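Local coordinates for GTPase activator-like protein (Chaetomium thermophilum, PDB 6SSH) that probably acts as a GTPase activator, this chain being the Rap/Ran-GAP domain of a TSC2-like protein, at residues 18-23 with 118-123; 75-80 with 96-101; 113-118 with 128-133. One frame throughout, in Å; residues are numbered along the deposited sequence.

Interaction 1 of 3, residues 18-23 with 118-123. With EDO (1,2-ethanediol), chain D.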
loop_
_atom_site.group_PDB
_atom_site.type_symbol
_atom_site.label_atom_id
_atom_site.label_comp_id
_atom_site.label_asym_id
_atom_site.label_seq_id
_atom_site.Cartn_x
_atom_site.Cartn_y
_atom_site.Cartn_z
ATOM N N THR A 18 -1.332 -14.673 -4.810
ATOM C CA THR A 18 -0.065 -15.022 -5.423
ATOM C C THR A 18 0.122 -14.270 -6.734
ATOM O O THR A 18 1.160 -13.669 -6.982
ATOM C CB THR A 18 0.038 -16.558 -5.567
ATOM O OG1 THR A 18 -0.284 -17.144 -4.296
ATOM C CG2 THR A 18 1.424 -16.980 -5.964
ATOM N N GLU A 19 -0.906 -14.260 -7.574
ATOM C CA GLU A 19 -0.784 -13.537 -8.837
ATOM C C GLU A 19 -0.653 -12.017 -8.656
ATOM O O GLU A 19 0.022 -11.289 -9.432
ATOM C CB GLU A 19 -1.942 -13.908 -9.757
ATOM C CG GLU A 19 -3.293 -13.382 -9.253
ATOM C CD GLU A 19 -4.496 -13.857 -10.062
ATOM O OE1 GLU A 19 -4.291 -14.321 -11.220
ATOM O OE2 GLU A 19 -5.621 -13.723 -9.508
ATOM N N ILE A 20 -1.328 -11.490 -7.638
ATOM C CA ILE A 20 -1.225 -10.052 -7.354
ATOM C C ILE A 20 0.197 -9.656 -6.900
ATOM O O ILE A 20 0.780 -8.681 -7.352
ATOM C CB ILE A 20 -2.281 -9.675 -6.255
ATOM C CG1 ILE A 20 -3.724 -9.779 -6.811
ATOM C CG2 ILE A 20 -2.022 -8.278 -5.689
ATOM C CD1 ILE A 20 -4.758 -9.805 -5.707
ATOM N N LEU A 21 0.778 -10.487 -6.035
ATOM C CA LEU A 21 2.111 -10.165 -5.532
ATOM C C LEU A 21 3.110 -10.231 -6.670
ATOM O O LEU A 21 4.118 -9.522 -6.602
ATOM C CB LEU A 21 2.489 -11.138 -4.419
ATOM C CG LEU A 21 1.701 -10.995 -3.097
ATOM C CD1 LEU A 21 2.114 -12.111 -2.126
ATOM C CD2 LEU A 21 1.891 -9.632 -2.458
ATOM N N ALA A 22 2.888 -11.036 -7.663
ATOM C CA ALA A 22 3.826 -11.156 -8.778
ATOM C C ALA A 22 3.943 -9.865 -9.594
ATOM O O ALA A 22 4.897 -9.702 -10.355
ATOM C CB ALA A 22 3.458 -12.315 -9.665
ATOM N N ASN A 23 2.963 -8.966 -9.528
ATOM C CA ASN A 23 3.003 -7.773 -10.344
ATOM C C ASN A 23 4.253 -6.952 -10.075
ATOM O O ASN A 23 4.678 -6.821 -8.934
ATOM C CB ASN A 23 1.778 -6.880 -10.082
ATOM C CG ASN A 23 0.477 -7.552 -10.424
ATOM O OD1 ASN A 23 0.393 -8.397 -11.300
ATOM N ND2 ASN A 23 -0.592 -7.124 -9.780
ATOM N N ASP A 118 -10.407 -11.014 2.547
ATOM C CA ASP A 118 -9.575 -12.168 2.804
ATOM C C ASP A 118 -8.561 -12.460 1.681
ATOM O O ASP A 118 -7.978 -13.534 1.631
ATOM C CB ASP A 118 -10.438 -13.407 3.096
ATOM C CG ASP A 118 -11.266 -13.834 1.919
ATOM O OD1 ASP A 118 -11.345 -13.106 0.917
ATOM O OD2 ASP A 118 -11.887 -14.918 1.997
ATOM N N THR A 119 -8.333 -11.454 0.817
ATOM C CA THR A 119 -7.399 -11.605 -0.318
ATOM C C THR A 119 -5.987 -11.952 0.088
ATOM O O THR A 119 -5.336 -12.709 -0.628
ATOM C CB THR A 119 -7.415 -10.380 -1.240
ATOM O OG1 THR A 119 -8.738 -10.189 -1.731
ATOM C CG2 THR A 119 -6.488 -10.569 -2.440
ATOM N N PHE A 120 -5.501 -11.449 1.236
ATOM C CA PHE A 120 -4.107 -11.579 1.604
ATOM C C PHE A 120 -4.064 -12.119 3.031
ATOM O O PHE A 120 -3.774 -11.391 3.995
ATOM C CB PHE A 120 -3.399 -10.210 1.578
ATOM C CG PHE A 120 -3.524 -9.479 0.282
ATOM C CD1 PHE A 120 -2.809 -9.890 -0.859
ATOM C CD2 PHE A 120 -4.280 -8.361 0.184
ATOM C CE1 PHE A 120 -2.952 -9.155 -2.041
ATOM C CE2 PHE A 120 -4.403 -7.634 -0.979
ATOM C CZ PHE A 120 -3.761 -8.060 -2.090
ATOM N N PRO A 121 -4.382 -13.393 3.206
ATOM C CA PRO A 121 -4.565 -13.914 4.564
ATOM C C PRO A 121 -3.359 -13.703 5.486
ATOM O O PRO A 121 -2.223 -14.004 5.203
ATOM C CB PRO A 121 -4.874 -15.417 4.356
ATOM C CG PRO A 121 -4.604 -15.695 2.920
ATOM C CD PRO A 121 -4.596 -14.404 2.155
ATOM N N SER A 122 -3.653 -13.106 6.632
ATOM C CA SER A 122 -2.665 -12.857 7.635
ATOM C C SER A 122 -3.404 -12.461 8.872
ATOM O O SER A 122 -4.257 -11.548 8.812
ATOM C CB SER A 122 -1.747 -11.695 7.285
ATOM O OG SER A 122 -0.907 -11.479 8.411
ATOM N N GLN A 123 -2.963 -13.024 9.967
ATOM C CA GLN A 123 -3.484 -12.611 11.258
ATOM C C GLN A 123 -2.983 -11.249 11.713
ATOM O O GLN A 123 -3.382 -10.800 12.784
ATOM C CB GLN A 123 -3.114 -13.624 12.338
ATOM C CG GLN A 123 -1.664 -13.768 12.625
ATOM C CD GLN A 123 -1.399 -15.025 13.441
ATOM O OE1 GLN A 123 -2.284 -15.512 14.154
ATOM N NE2 GLN A 123 -0.194 -15.576 13.316
HETATM C C1 EDO D . -10.107 -8.461 -6.176
HETATM O O1 EDO D . -10.503 -9.441 -7.125
HETATM C C2 EDO D . -9.346 -9.203 -5.109
HETATM O O2 EDO D . -9.807 -8.812 -3.836
#
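I20 lays its two terminal methyl branches against the loop corner formed by T119 and F120. Its CD1 reaches T119 CG2 at 3.8 Å, while CG2 stands in the plane of the F120 ring, at its edge, 3.9 Å from CE1. The branched isoleucine suits this place: with CG1 beside the backbone N (chi1 -69°) and CG2 beside the carbonyl carbon, the side chain forks, so that one helical residue can meet two consecutive loop residues. The ring is held from a second direction as well, because T119 CG2 sits 3.7 Å above its plane, over the centre, packing edge and face in one small cluster. Around it, I8 of strand 2-10 touches both I20 and F120, which puts the contact in the seam between helix 17-21, the sheet and the loop before strand 127-134.

T119 separates two chemistries. Its methyl group joins the apolar cluster, whereas OG1 turns to polar partners: it bonds to R116 O and accepts a hydrogen bond from O2 of a 1,2-ethanediol, 2.7 Å from OG1. That molecule, probably left from the crystallisation liquor, also bonds to Q14 O. Across the two segments themselves everything is aliphatic or aromatic, which implies adhesion by shape and exclusion of water, with the polar bonds at the margin fixing how T119 is turned.

Interaction 2 of 3, residues 75-80 with 96-101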
loop_
_atom_site.group_PDB
_atom_site.type_symbol
_atom_site.label_atom_id
_atom_site.label_comp_id
_atom_site.label_asym_id
_atom_site.label_seq_id
_atom_site.Cartn_x
_atom_site.Cartn_y
_atom_site.Cartn_z
ATOM N N VAL A 75 7.959 3.947 6.051
ATOM C CA VAL A 75 8.550 3.210 4.948
ATOM C C VAL A 75 7.420 2.427 4.313
ATOM O O VAL A 75 6.723 1.650 5.013
ATOM C CB VAL A 75 9.645 2.265 5.410
ATOM C CG1 VAL A 75 10.174 1.440 4.239
ATOM C CG2 VAL A 75 10.779 3.042 6.040
ATOM N N PHE A 76 7.212 2.628 3.015
ATOM C CA PHE A 76 6.198 1.845 2.289
ATOM C C PHE A 76 6.835 0.563 1.760
ATOM O O PHE A 76 8.021 0.533 1.359
ATOM C CB PHE A 76 5.583 2.671 1.161
ATOM C CG PHE A 76 4.778 3.848 1.692
ATOM C CD1 PHE A 76 5.351 5.105 1.734
ATOM C CD2 PHE A 76 3.511 3.649 2.253
ATOM C CE1 PHE A 76 4.631 6.193 2.260
ATOM C CE2 PHE A 76 2.801 4.727 2.757
ATOM C CZ PHE A 76 3.390 5.980 2.767
ATOM N N HIS A 77 6.039 -0.497 1.805
ATOM C CA HIS A 77 6.434 -1.808 1.276
ATOM C C HIS A 77 5.639 -2.013 0.020
ATOM O O HIS A 77 4.482 -2.438 0.075
ATOM C CB HIS A 77 6.170 -2.932 2.245
ATOM C CG HIS A 77 6.947 -2.867 3.507
ATOM N ND1 HIS A 77 6.489 -3.447 4.671
ATOM C CD2 HIS A 77 8.215 -2.440 3.760
ATOM C CE1 HIS A 77 7.432 -3.349 5.601
ATOM N NE2 HIS A 77 8.500 -2.743 5.067
ATOM N N VAL A 78 6.193 -1.642 -1.115
ATOM C CA VAL A 78 5.461 -1.513 -2.378
ATOM C C VAL A 78 5.723 -2.801 -3.187
ATOM O O VAL A 78 6.824 -2.994 -3.685
ATOM C CB VAL A 78 5.882 -0.302 -3.171
ATOM C CG1 VAL A 78 5.021 -0.162 -4.407
ATOM C CG2 VAL A 78 5.783 0.981 -2.270
ATOM N N THR A 79 4.747 -3.661 -3.310
ATOM C CA THR A 79 5.003 -4.984 -3.908
ATOM C C THR A 79 5.465 -4.837 -5.340
ATOM O O THR A 79 6.298 -5.626 -5.760
ATOM C CB THR A 79 3.828 -5.931 -3.711
ATOM O OG1 THR A 79 2.644 -5.352 -4.271
ATOM C CG2 THR A 79 3.626 -6.232 -2.236
ATOM N N THR A 80 5.020 -3.850 -6.109
ATOM C CA THR A 80 5.458 -3.673 -7.478
ATOM C C THR A 80 6.943 -3.197 -7.542
ATOM O O THR A 80 7.552 -3.302 -8.608
ATOM C CB THR A 80 4.604 -2.728 -8.289
ATOM O OG1 THR A 80 4.535 -1.448 -7.607
ATOM C CG2 THR A 80 3.168 -3.270 -8.492
ATOM N N LYS A 96 5.367 -11.339 0.431
ATOM C CA LYS A 96 4.356 -11.605 1.463
ATOM C C LYS A 96 4.891 -11.337 2.831
ATOM O O LYS A 96 4.136 -10.921 3.747
ATOM C CB LYS A 96 3.764 -13.015 1.335
ATOM C CG LYS A 96 2.681 -13.424 2.256
ATOM C CD LYS A 96 1.440 -12.542 2.173
ATOM C CE LYS A 96 0.382 -12.844 3.223
ATOM N NZ LYS A 96 -0.264 -14.145 3.029
ATOM N N ARG A 97 6.188 -11.576 3.060
ATOM C CA ARG A 97 6.737 -11.413 4.403
ATOM C C ARG A 97 6.625 -9.960 4.848
ATOM O O ARG A 97 6.564 -9.730 6.085
ATOM C CB ARG A 97 8.183 -11.903 4.516
ATOM C CG ARG A 97 9.230 -10.911 3.958
ATOM C CD ARG A 97 10.629 -11.551 4.047
ATOM N NE ARG A 97 11.691 -10.555 4.121
ATOM C CZ ARG A 97 12.263 -10.004 3.084
ATOM N NH1 ARG A 97 13.221 -9.146 3.284
ATOM N NH2 ARG A 97 11.872 -10.219 1.843
ATOM N N HIS A 98 6.609 -9.031 3.921
ATOM C CA HIS A 98 6.422 -7.623 4.296
ATOM C C HIS A 98 4.957 -7.319 4.525
ATOM O O HIS A 98 4.572 -6.962 5.635
ATOM C CB HIS A 98 7.004 -6.695 3.251
ATOM C CG HIS A 98 8.441 -6.924 3.001
ATOM N ND1 HIS A 98 9.378 -6.662 3.971
ATOM C CD2 HIS A 98 9.094 -7.317 1.901
ATOM C CE1 HIS A 98 10.580 -6.967 3.461
ATOM N NE2 HIS A 98 10.425 -7.379 2.225
ATOM N N ILE A 99 4.129 -7.503 3.507
ATOM C CA ILE A 99 2.724 -7.081 3.652
ATOM C C ILE A 99 1.981 -7.959 4.640
ATOM O O ILE A 99 1.097 -7.425 5.342
ATOM C CB ILE A 99 2.022 -6.925 2.291
ATOM C CG1 ILE A 99 1.931 -8.283 1.641
ATOM C CG2 ILE A 99 2.747 -5.830 1.436
ATOM C CD1 ILE A 99 0.569 -8.771 1.565
ATOM N N GLY A 100 2.335 -9.203 4.821
ATOM C CA GLY A 100 1.664 -10.063 5.788
ATOM C C GLY A 100 1.992 -9.727 7.210
ATOM O O GLY A 100 1.263 -10.116 8.125
ATOM N N ASN A 101 3.049 -8.939 7.422
ATOM C CA ASN A 101 3.456 -8.503 8.758
ATOM C C ASN A 101 3.181 -7.017 8.987
ATOM O O ASN A 101 3.628 -6.495 9.995
ATOM C CB ASN A 101 4.921 -8.872 9.003
ATOM C CG ASN A 101 5.046 -10.326 9.311
ATOM O OD1 ASN A 101 4.565 -10.829 10.332
ATOM N ND2 ASN A 101 5.636 -11.056 8.366
#
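H77 offers one face of its imidazole to H98, whose CB lies over that face, 4.0 Å from the ring centroid and 3.6 Å from H77 ND1. This CH-pi contact is the tight part of the interface. The two histidine rings follow it at an oblique 45°, their centroids 4.8 Å apart. Histidine suits both places because it offers a flat surface together with nitrogens that can be tied down: H77 ND1 bonds to D102 OD2 and NE2 to Q51 O, so its rotation is set from both sides, while H98 NE2 bonds to D60 OD1, a carboxylate oxygen that also receives R97 NH2 in a salt bridge. Beside the rings, I99 CG2 meets T79 CG2 at 3.8 Å. Both side chains are buried, and a chi1 of 66° places I99 CG2 anti to the carbonyl carbon, bringing this branch toward T79.

Beyond this core the helix end grows looser. N101 is exposed and touches nothing of 75-80. Its ND2 folds back instead to R97 O at 2.8 Å, an almost straight bond (175°) lying in the amide plane of N101. The turn closes with G100 N bonded to K96 O at 2.7 Å, and glycine suits it because K96 O lies close to where a beta carbon would stand. N101, in the H-I-G-N-D sequence at the end of helix 93-99, stands where RapGAP-family domains carry their asparagine thumb and is probably its counterpart, consistent with its exposure.

Strand 73-78 runs between strands 63-68 and 2-10. H77 faces helix 93-99, while its neighbours F76 and V78 pack on helix 28-37 across the sheet; L21 of helix 17-21 touches both T79 and K96, linking that helix to both segments.

Interaction 3 of 3, residues 113-118 with 128-133. With EDO (1,2-ethanediol), chain D.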
loop_
_atom_site.group_PDB
_atom_site.type_symbol
_atom_site.label_atom_id
_atom_site.label_comp_id
_atom_site.label_asym_id
_atom_site.label_seq_id
_atom_site.Cartn_x
_atom_site.Cartn_y
_atom_site.Cartn_z
ATOM N N LYS A 113 -13.263 -5.708 -9.841
ATOM C CA LYS A 113 -14.074 -6.496 -8.924
ATOM C C LYS A 113 -14.021 -5.862 -7.541
ATOM O O LYS A 113 -13.078 -5.125 -7.204
ATOM C CB LYS A 113 -13.553 -7.934 -8.859
ATOM C CG LYS A 113 -13.424 -8.623 -10.228
ATOM C CD LYS A 113 -12.723 -9.984 -10.129
ATOM C CE LYS A 113 -12.591 -10.678 -11.495
ATOM N NZ LYS A 113 -13.908 -11.110 -12.048
ATOM N N PRO A 114 -14.984 -6.167 -6.690
ATOM C CA PRO A 114 -14.909 -5.647 -5.327
ATOM C C PRO A 114 -13.745 -6.293 -4.594
ATOM O O PRO A 114 -13.473 -7.493 -4.734
ATOM C CB PRO A 114 -16.237 -6.101 -4.704
ATOM C CG PRO A 114 -17.118 -6.294 -5.844
ATOM C CD PRO A 114 -16.271 -6.851 -6.945
ATOM N N PHE A 115 -13.050 -5.487 -3.803
ATOM C CA PHE A 115 -11.927 -6.051 -3.054
ATOM C C PHE A 115 -12.402 -6.964 -1.946
ATOM O O PHE A 115 -13.273 -6.560 -1.149
ATOM C CB PHE A 115 -11.085 -4.930 -2.437
ATOM C CG PHE A 115 -9.939 -5.453 -1.611
ATOM C CD1 PHE A 115 -8.853 -6.100 -2.198
ATOM C CD2 PHE A 115 -9.954 -5.367 -0.233
ATOM C CE1 PHE A 115 -7.822 -6.630 -1.431
ATOM C CE2 PHE A 115 -8.911 -5.892 0.506
ATOM C CZ PHE A 115 -7.870 -6.522 -0.090
ATOM N N ARG A 116 -11.879 -8.173 -1.884
ATOM C CA ARG A 116 -12.266 -9.133 -0.855
ATOM C C ARG A 116 -11.336 -8.995 0.341
ATOM O O ARG A 116 -10.090 -9.014 0.188
ATOM C CB ARG A 116 -12.195 -10.568 -1.383
ATOM C CG ARG A 116 -13.089 -10.796 -2.578
ATOM C CD ARG A 116 -14.489 -10.311 -2.301
ATOM N NE ARG A 116 -15.398 -10.485 -3.420
ATOM C CZ ARG A 116 -16.665 -10.083 -3.398
ATOM N NH1 ARG A 116 -17.141 -9.491 -2.315
ATOM N NH2 ARG A 116 -17.448 -10.281 -4.453
ATOM N N PHE A 117 -11.902 -8.934 1.532
ATOM C CA PHE A 117 -11.118 -8.680 2.732
ATOM C C PHE A 117 -10.122 -9.800 3.011
ATOM O O PHE A 117 -9.063 -9.546 3.587
ATOM C CB PHE A 117 -12.075 -8.494 3.934
ATOM C CG PHE A 117 -11.376 -8.073 5.180
ATOM C CD1 PHE A 117 -10.888 -6.783 5.319
ATOM C CD2 PHE A 117 -11.237 -8.953 6.233
ATOM C CE1 PHE A 117 -10.229 -6.383 6.471
ATOM C CE2 PHE A 117 -10.585 -8.564 7.405
ATOM C CZ PHE A 117 -10.073 -7.279 7.515
ATOM N N ASP A 118 -10.407 -11.014 2.547
ATOM C CA ASP A 118 -9.575 -12.168 2.804
ATOM C C ASP A 118 -8.561 -12.460 1.681
ATOM O O ASP A 118 -7.978 -13.534 1.631
ATOM C CB ASP A 118 -10.438 -13.407 3.096
ATOM C CG ASP A 118 -11.266 -13.834 1.919
ATOM O OD1 ASP A 118 -11.345 -13.106 0.917
ATOM O OD2 ASP A 118 -11.887 -14.918 1.997
ATOM N N TYR A 128 -7.167 -2.405 5.593
ATOM C CA TYR A 128 -6.869 -2.153 4.189
ATOM C C TYR A 128 -7.487 -0.803 3.811
ATOM O O TYR A 128 -8.671 -0.530 4.090
ATOM C CB TYR A 128 -7.427 -3.239 3.263
ATOM C CG TYR A 128 -6.825 -4.601 3.528
ATOM C CD1 TYR A 128 -7.565 -5.575 4.180
ATOM C CD2 TYR A 128 -5.490 -4.860 3.198
ATOM C CE1 TYR A 128 -7.061 -6.802 4.439
ATOM C CE2 TYR A 128 -4.960 -6.107 3.475
ATOM C CZ TYR A 128 -5.734 -7.032 4.111
ATOM O OH TYR A 128 -5.243 -8.324 4.426
ATOM N N ILE A 129 -6.701 0.055 3.204
ATOM C CA ILE A 129 -7.129 1.331 2.622
ATOM C C ILE A 129 -7.264 1.094 1.154
ATOM O O ILE A 129 -6.234 0.905 0.466
ATOM C CB ILE A 129 -6.172 2.459 2.920
ATOM C CG1 ILE A 129 -6.080 2.696 4.416
ATOM C CG2 ILE A 129 -6.586 3.745 2.191
ATOM C CD1 ILE A 129 -4.888 3.426 4.853
ATOM N N VAL A 130 -8.472 0.933 0.635
ATOM C CA VAL A 130 -8.715 0.452 -0.721
ATOM C C VAL A 130 -9.023 1.614 -1.654
ATOM O O VAL A 130 -9.980 2.382 -1.400
ATOM C CB VAL A 130 -9.819 -0.563 -0.764
ATOM C CG1 VAL A 130 -9.946 -1.094 -2.135
ATOM C CG2 VAL A 130 -9.600 -1.682 0.250
ATOM N N ILE A 131 -8.255 1.800 -2.700
ATOM C CA ILE A 131 -8.366 2.857 -3.713
ATOM C C ILE A 131 -8.938 2.203 -4.946
ATOM O O ILE A 131 -8.328 1.284 -5.479
ATOM C CB ILE A 131 -7.012 3.477 -4.056
ATOM C CG1 ILE A 131 -6.393 4.120 -2.830
ATOM C CG2 ILE A 131 -7.139 4.456 -5.229
ATOM C CD1 ILE A 131 -4.892 4.427 -2.930
ATOM N N THR A 132 -10.069 2.647 -5.453
ATOM C CA THR A 132 -10.668 2.083 -6.651
ATOM C C THR A 132 -10.953 3.214 -7.618
ATOM O O THR A 132 -11.841 4.040 -7.325
ATOM C CB THR A 132 -11.974 1.360 -6.320
ATOM O OG1 THR A 132 -11.745 0.424 -5.263
ATOM C CG2 THR A 132 -12.491 0.596 -7.492
ATOM N N PRO A 133 -10.287 3.283 -8.762
ATOM C CA PRO A 133 -10.597 4.319 -9.758
ATOM C C PRO A 133 -12.067 4.283 -10.155
ATOM O O PRO A 133 -12.718 3.254 -10.241
ATOM C CB PRO A 133 -9.722 3.969 -10.919
ATOM C CG PRO A 133 -8.496 3.313 -10.233
ATOM C CD PRO A 133 -9.104 2.476 -9.153
HETATM C C1 EDO D . -10.107 -8.461 -6.176
HETATM O O1 EDO D . -10.503 -9.441 -7.125
HETATM C C2 EDO D . -9.346 -9.203 -5.109
HETATM O O2 EDO D . -9.807 -8.812 -3.836
HETATM O O HOH W 1 -6.594 -10.350 3.567
#
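Y128 meets two phenylalanines of 113-118, F115 at a face and F117 at an edge, and these three rings carry most of the contact. F115 points its edge at the face of Y128 in a T-shaped pair: CE2 approaches Y128 CG to 3.9 Å, and the planes stand at 67° with centroids 5.3 Å apart. F115 can reach so far because its CG lies anti to the backbone N (chi1 178°), which extends the ring away from the loop toward the strand. The same ring also touches V130, on the same side of the strand as Y128, which sets its CG2 obliquely against the ring, 3.7 Å from F115 CD2; a short beta-branched side chain suits a strand.

In the second pair the roles change. Y128 turns its own edge toward the face of F117, an offset edge-to-face pair with planes at 79°, in which Y128 CD1 comes within 3.6 Å of F117 CE1. A tyrosine suits the middle position because its hydroxyl continues past the apolar cluster to polar partners. Y128 OH bonds to N125 OD1, and one water donates both to this OH and to F117 O, at 2.6 Å from each, bridging strand and loop. On the loop itself, R116 N donates to O2 of a bound 1,2-ethanediol, probably from the crystallisation liquor, at 2.9 Å from that oxygen.

Y128 and V130 project from one face of strand 127-134, while I129 and I131 project from the other onto helix 183-201. M161 of the adjoining strand 155-162 touches F115 and F117. The result is an aromatic cluster by which a connecting loop folds over part of a mixed beta-sheet, at strands 127-134 and 155-162, on the face opposite helix 183-201.

In the fold
Interactions 2 and 3 each include a sheet strand; interaction 1 joins a short helix to a loop, both touching I8. Interactions 1 and 2 are buried, whereas interaction 3 is only partly so. Interactions 1 and 3 use the same loop between strands 104-109 and 127-134, share D118, and meet where F120 CE2 packs on F115 CE1, 3.6 Å away; both touch the ethanediol. Interaction 2 is nested along the chain inside the loop closed by interaction 1, and S122 OG lies 2.6 Å from G100 O, a probable hydrogen bond. Chemistry follows place: methyl groups against a ring in interaction 1, anchored imidazoles in interaction 2, and edge-to-face aromatics with a bridging water in interaction 3.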